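Side-chain contacts in 3-ketosteroid-delta4-5alpha-dehydrogenase (Rhodococcus jostii, PDB 4AT2), which catalyses the introduction of the delta4 double bond into 5alpha-3-ketosteroids, using FAD, as a step in steroid breakdown: residues T455-V460 against G503-K508; A60-A65 against Y136-D141. All coordinates share one frame; numbering follows the deposited sequence. Where two conformers were deposited one is given.

Contact 1. Residues T455-V460 against G503-K508; sequences TVNSEV and GISAAK
A polar hydroxyl-to-carbonyl contact between Ser505 and Asn457 is the one meeting of these two segments, and it sets the last turn of helix 490-507 against the beta turn that leads into strand 459-461. Ser505 OG lies 2.7 Å from Asn457 O, close enough for a short hydrogen bond; around it Ser505 CB comes to 3.4 Å of Asn457 O and Asn457 CB to 3.5 Å of Ser505 OG. With OG anti to its own carbonyl carbon (chi1 -61°), the serine hydroxyl is also within hydrogen-bonding reach of Arg501 O, one turn back in the helix. Its one proton therefore has two carbonyls to choose between.

The acceptor is held in place by its own turn, a type I beta turn from Thr455 to Ser458 closed by Ser458 N on Thr455 O at 2.9 Å. Thr455 OG1 braces the inside: it receives Glu459 N at 3.1 Å in a fairly straight bond (157°), and more weakly Asn457 N. In return OG1 donates to Glu459 OE1 at 2.7 Å, on the anti lone pair of the carboxylate. Ser458 OG makes a further link to the helix, at Tyr498 O, while Phe472 of strand 471-473 packs against both Glu459 and Ser505. A buried hydroxyl that can be shared between a helix carbonyl and a turn carbonyl implies a small, directional tie that relies little on apolar contact.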
# COMPACT_ATOMS: atom_id res chain seq x y z
N THR A 455 16.56 12.08 4.40
CA THR A 455 17.66 11.55 5.19
C THR A 455 17.41 11.82 6.68
O THR A 455 16.47 12.54 7.04
CB THR A 455 18.99 12.22 4.84
OG1 THR A 455 18.93 13.60 5.24
CG2 THR A 455 19.31 12.11 3.34
N VAL A 456 18.27 11.29 7.55
CA VAL A 456 18.16 11.60 8.99
C VAL A 456 18.46 13.07 9.29
O VAL A 456 18.15 13.58 10.37
CB VAL A 456 19.03 10.68 9.86
CG1 VAL A 456 18.53 9.25 9.74
CG2 VAL A 456 20.50 10.78 9.46
N ASN A 457 19.04 13.76 8.31
CA ASN A 457 19.27 15.20 8.40
C ASN A 457 18.19 16.02 7.69
O ASN A 457 18.33 17.24 7.51
CB ASN A 457 20.67 15.55 7.90
CG ASN A 457 21.76 15.06 8.84
OD1 ASN A 457 22.65 14.29 8.44
ND2 ASN A 457 21.69 15.48 10.09
N SER A 458 17.11 15.32 7.32
CA SER A 458 15.91 15.92 6.72
C SER A 458 16.15 16.58 5.38
O SER A 458 15.44 17.52 4.99
CB SER A 458 15.21 16.86 7.71
OG SER A 458 14.74 16.13 8.84
N GLU A 459 17.15 16.07 4.66
CA GLU A 459 17.40 16.47 3.27
C GLU A 459 16.43 15.68 2.40
O GLU A 459 16.27 14.48 2.59
CB GLU A 459 18.82 16.11 2.87
CG GLU A 459 19.87 16.83 3.70
CD GLU A 459 21.14 16.02 3.85
OE1 GLU A 459 21.09 14.83 4.25
OE2 GLU A 459 22.21 16.61 3.58
N VAL A 460 15.77 16.36 1.45
CA VAL A 460 14.86 15.67 0.54
C VAL A 460 15.69 14.91 -0.49
O VAL A 460 16.57 15.49 -1.14
CB VAL A 460 13.90 16.66 -0.15
CG1 VAL A 460 13.08 15.95 -1.22
CG2 VAL A 460 12.98 17.29 0.89
N GLY A 503 15.93 22.22 10.29
CA GLY A 503 16.39 23.59 10.59
C GLY A 503 17.90 23.67 10.71
O GLY A 503 18.53 24.60 10.22
N ILE A 504 18.49 22.67 11.36
CA ILE A 504 19.95 22.59 11.47
C ILE A 504 20.61 22.52 10.07
O ILE A 504 21.56 23.26 9.77
CB ILE A 504 20.37 21.38 12.33
CG1 ILE A 504 19.89 21.55 13.78
CG2 ILE A 504 21.87 21.13 12.26
CD1 ILE A 504 19.99 20.26 14.59
N SER A 505 20.09 21.63 9.22
CA SER A 505 20.66 21.39 7.90
C SER A 505 20.46 22.59 7.00
O SER A 505 21.37 22.99 6.26
CB SER A 505 20.05 20.15 7.25
OG SER A 505 20.32 19.00 8.03
N ALA A 506 19.27 23.18 7.06
CA ALA A 506 18.95 24.34 6.23
C ALA A 506 19.80 25.57 6.55
O ALA A 506 20.12 26.35 5.65
CB ALA A 506 17.47 24.69 6.33
N ALA A 507 20.15 25.73 7.83
CA ALA A 507 20.92 26.90 8.29
C ALA A 507 22.41 26.84 7.93
O ALA A 507 23.09 27.86 7.98
CB ALA A 507 20.75 27.10 9.79
N LYS A 508 22.91 25.66 7.57
CA LYS A 508 24.32 25.50 7.20
C LYS A 508 24.69 26.33 5.97
O LYS A 508 23.90 26.46 5.03
CB LYS A 508 24.65 24.04 6.96
CG LYS A 508 24.71 23.23 8.24
CD LYS A 508 25.04 21.78 7.96
CE LYS A 508 25.04 20.97 9.24
NZ LYS A 508 25.36 19.54 8.98

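Contact 2. Residues A60-A65 against Y136-D141; sequences AARAGA and YNWLVD
Trp138 holds its indole anti to its backbone N (chi1 -173°), and the Arg62 chain runs extended from CG to NE (chi3 178°); together these torsions bring the guanidinium alongside the nitrogen side of the indole. The two flat groups are steeply inclined, at 69°. Arg62 NH1 and Trp138 NE1 come within 3.2 Å, yet both are donors and cannot bond directly. Water 2 resolves this by accepting from both, at 2.9 Å from Arg62 NH1 and 3.0 Å from Trp138 NE1, and it lies in plane at the edge of each group.

Water 1 accepts from Arg62 NH1 as well, also at 2.9 Å, and sits over one face of the indole toward its rim. It donates a hydrogen bond to Trp138 O, 3.2 Å away. Asp141 has two conformers; in one of them OD2 accepts from water 1 and makes a long salt bridge of 3.8 Å with Arg62 NH2, so both links are doubtful. Beyond the pair, Trp138 packs on Ile58 and Leu208 and makes a cation-pi contact with Arg500. Were the indole cut back to an alanine here, water 2 would probably lose one donor, a gap would open beside Ile58 and Leu208, and Arg500 would be left without its aromatic partner.

Just past Arg62 the chain turns off at Gly64 in a Schellman motif, its positive phi suited to glycine. The contact thus joins helix 132-141 to the C-terminal end of helix 51-62, the helix that follows the first strand of what is probably a Rossmann-type FAD-binding unit.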
# COMPACT_ATOMS: atom_id res chain seq x y z
N ALA A 60 17.08 26.68 13.27
CA ALA A 60 17.71 27.54 12.27
C ALA A 60 18.08 28.90 12.89
O ALA A 60 19.17 29.43 12.63
CB ALA A 60 16.82 27.72 11.05
N ALA A 61 17.19 29.44 13.72
CA ALA A 61 17.43 30.72 14.38
C ALA A 61 18.56 30.62 15.41
O ALA A 61 19.39 31.52 15.51
CB ALA A 61 16.15 31.23 15.02
N ARG A 62 18.58 29.53 16.17
CA ARG A 62 19.67 29.30 17.13
C ARG A 62 21.03 29.18 16.43
O ARG A 62 22.06 29.55 16.99
CB ARG A 62 19.41 28.07 17.99
CG ARG A 62 18.39 28.32 19.08
CD ARG A 62 18.10 27.07 19.89
NE ARG A 62 17.15 27.35 20.96
CZ ARG A 62 16.56 26.41 21.71
NH1 ARG A 62 16.81 25.12 21.50
NH2 ARG A 62 15.71 26.76 22.66
N ALA A 63 21.01 28.67 15.20
CA ALA A 63 22.22 28.53 14.39
C ALA A 63 22.68 29.86 13.82
O ALA A 63 23.74 29.93 13.18
CB ALA A 63 21.99 27.52 13.28
N GLY A 64 21.89 30.92 14.02
CA GLY A 64 22.24 32.26 13.54
C GLY A 64 21.63 32.68 12.22
O GLY A 64 21.90 33.78 11.72
N ALA A 65 20.78 31.82 11.64
CA ALA A 65 20.13 32.12 10.35
C ALA A 65 18.96 33.08 10.50
O ALA A 65 18.29 33.11 11.54
CB ALA A 65 19.65 30.83 9.69
N TYR A 136 13.37 14.79 24.24
CA TYR A 136 12.44 15.08 25.34
C TYR A 136 12.97 16.28 26.13
O TYR A 136 12.24 17.20 26.43
CB TYR A 136 12.28 13.88 26.27
CG TYR A 136 11.44 14.20 27.50
CD1 TYR A 136 10.05 14.18 27.44
CD2 TYR A 136 12.05 14.56 28.71
CE1 TYR A 136 9.28 14.50 28.56
CE2 TYR A 136 11.29 14.88 29.83
CZ TYR A 136 9.90 14.84 29.75
OH TYR A 136 9.15 15.16 30.86
N ASN A 137 14.25 16.22 26.49
CA ASN A 137 14.90 17.28 27.25
C ASN A 137 14.90 18.62 26.52
O ASN A 137 14.73 19.67 27.13
CB ASN A 137 16.32 16.85 27.63
CG ASN A 137 16.33 15.71 28.63
OD1 ASN A 137 15.37 15.52 29.38
ND2 ASN A 137 17.41 14.93 28.64
N TRP A 138 15.08 18.55 25.21
CA TRP A 138 15.03 19.72 24.34
C TRP A 138 13.67 20.37 24.38
O TRP A 138 13.57 21.60 24.50
CB TRP A 138 15.42 19.29 22.93
CG TRP A 138 15.58 20.42 21.95
CD1 TRP A 138 16.75 21.10 21.61
CD2 TRP A 138 14.54 21.02 21.13
NE1 TRP A 138 16.50 22.05 20.66
CE2 TRP A 138 15.19 22.06 20.33
CE3 TRP A 138 13.17 20.80 20.97
CZ2 TRP A 138 14.49 22.83 19.42
CZ3 TRP A 138 12.47 21.60 20.05
CH2 TRP A 138 13.12 22.59 19.30
N LEU A 139 12.61 19.57 24.32
CA LEU A 139 11.24 20.09 24.42
C LEU A 139 10.98 20.75 25.77
O LEU A 139 10.41 21.84 25.85
CB LEU A 139 10.22 18.98 24.18
CG LEU A 139 10.25 18.41 22.76
CD1 LEU A 139 9.43 17.10 22.70
CD2 LEU A 139 9.74 19.43 21.75
N VAL A 140 11.41 20.07 26.83
CA VAL A 140 11.28 20.62 28.18
C VAL A 140 12.00 21.97 28.29
O VAL A 140 11.45 22.93 28.86
CB VAL A 140 11.74 19.61 29.26
CG1 VAL A 140 11.84 20.28 30.63
CG2 VAL A 140 10.78 18.44 29.31
N ASP A 141 13.21 22.05 27.72
CA ASP A 141 13.99 23.28 27.74
C ASP A 141 13.25 24.43 27.05
O ASP A 141 13.33 25.57 27.49
CB ASP A 141 15.37 23.07 27.11
CG ASP A 141 16.20 24.33 27.07
OD1 ASP A 141 16.78 24.70 28.11
OD2 ASP A 141 16.27 24.95 25.99
O HOH W 1 15.90 23.60 23.76
O HOH W 2 18.80 23.80 19.91

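The centres of the two contacts are about 14 Å apart. Residues 60-65 and 136-141 of contact 2 both come well before 455-460 and 503-508 of contact 1 in the chain. Helix 490-507 brings them together, since Ala507 CB packs 3.7 Å from Ala63 CB, and Gly503 O meets Ala60 CB at 3.6 Å. The five-stranded parallel sheet is common ground as well: helix 51-62 follows its strand 45-47, while the turn of contact 1 bonds to strand 471-473 at the sheet's edge. The two contacts therefore tie helix 132-141 and the 455-460 turn to helices 51-62 and 490-507 in the FAD-binding part of the protein.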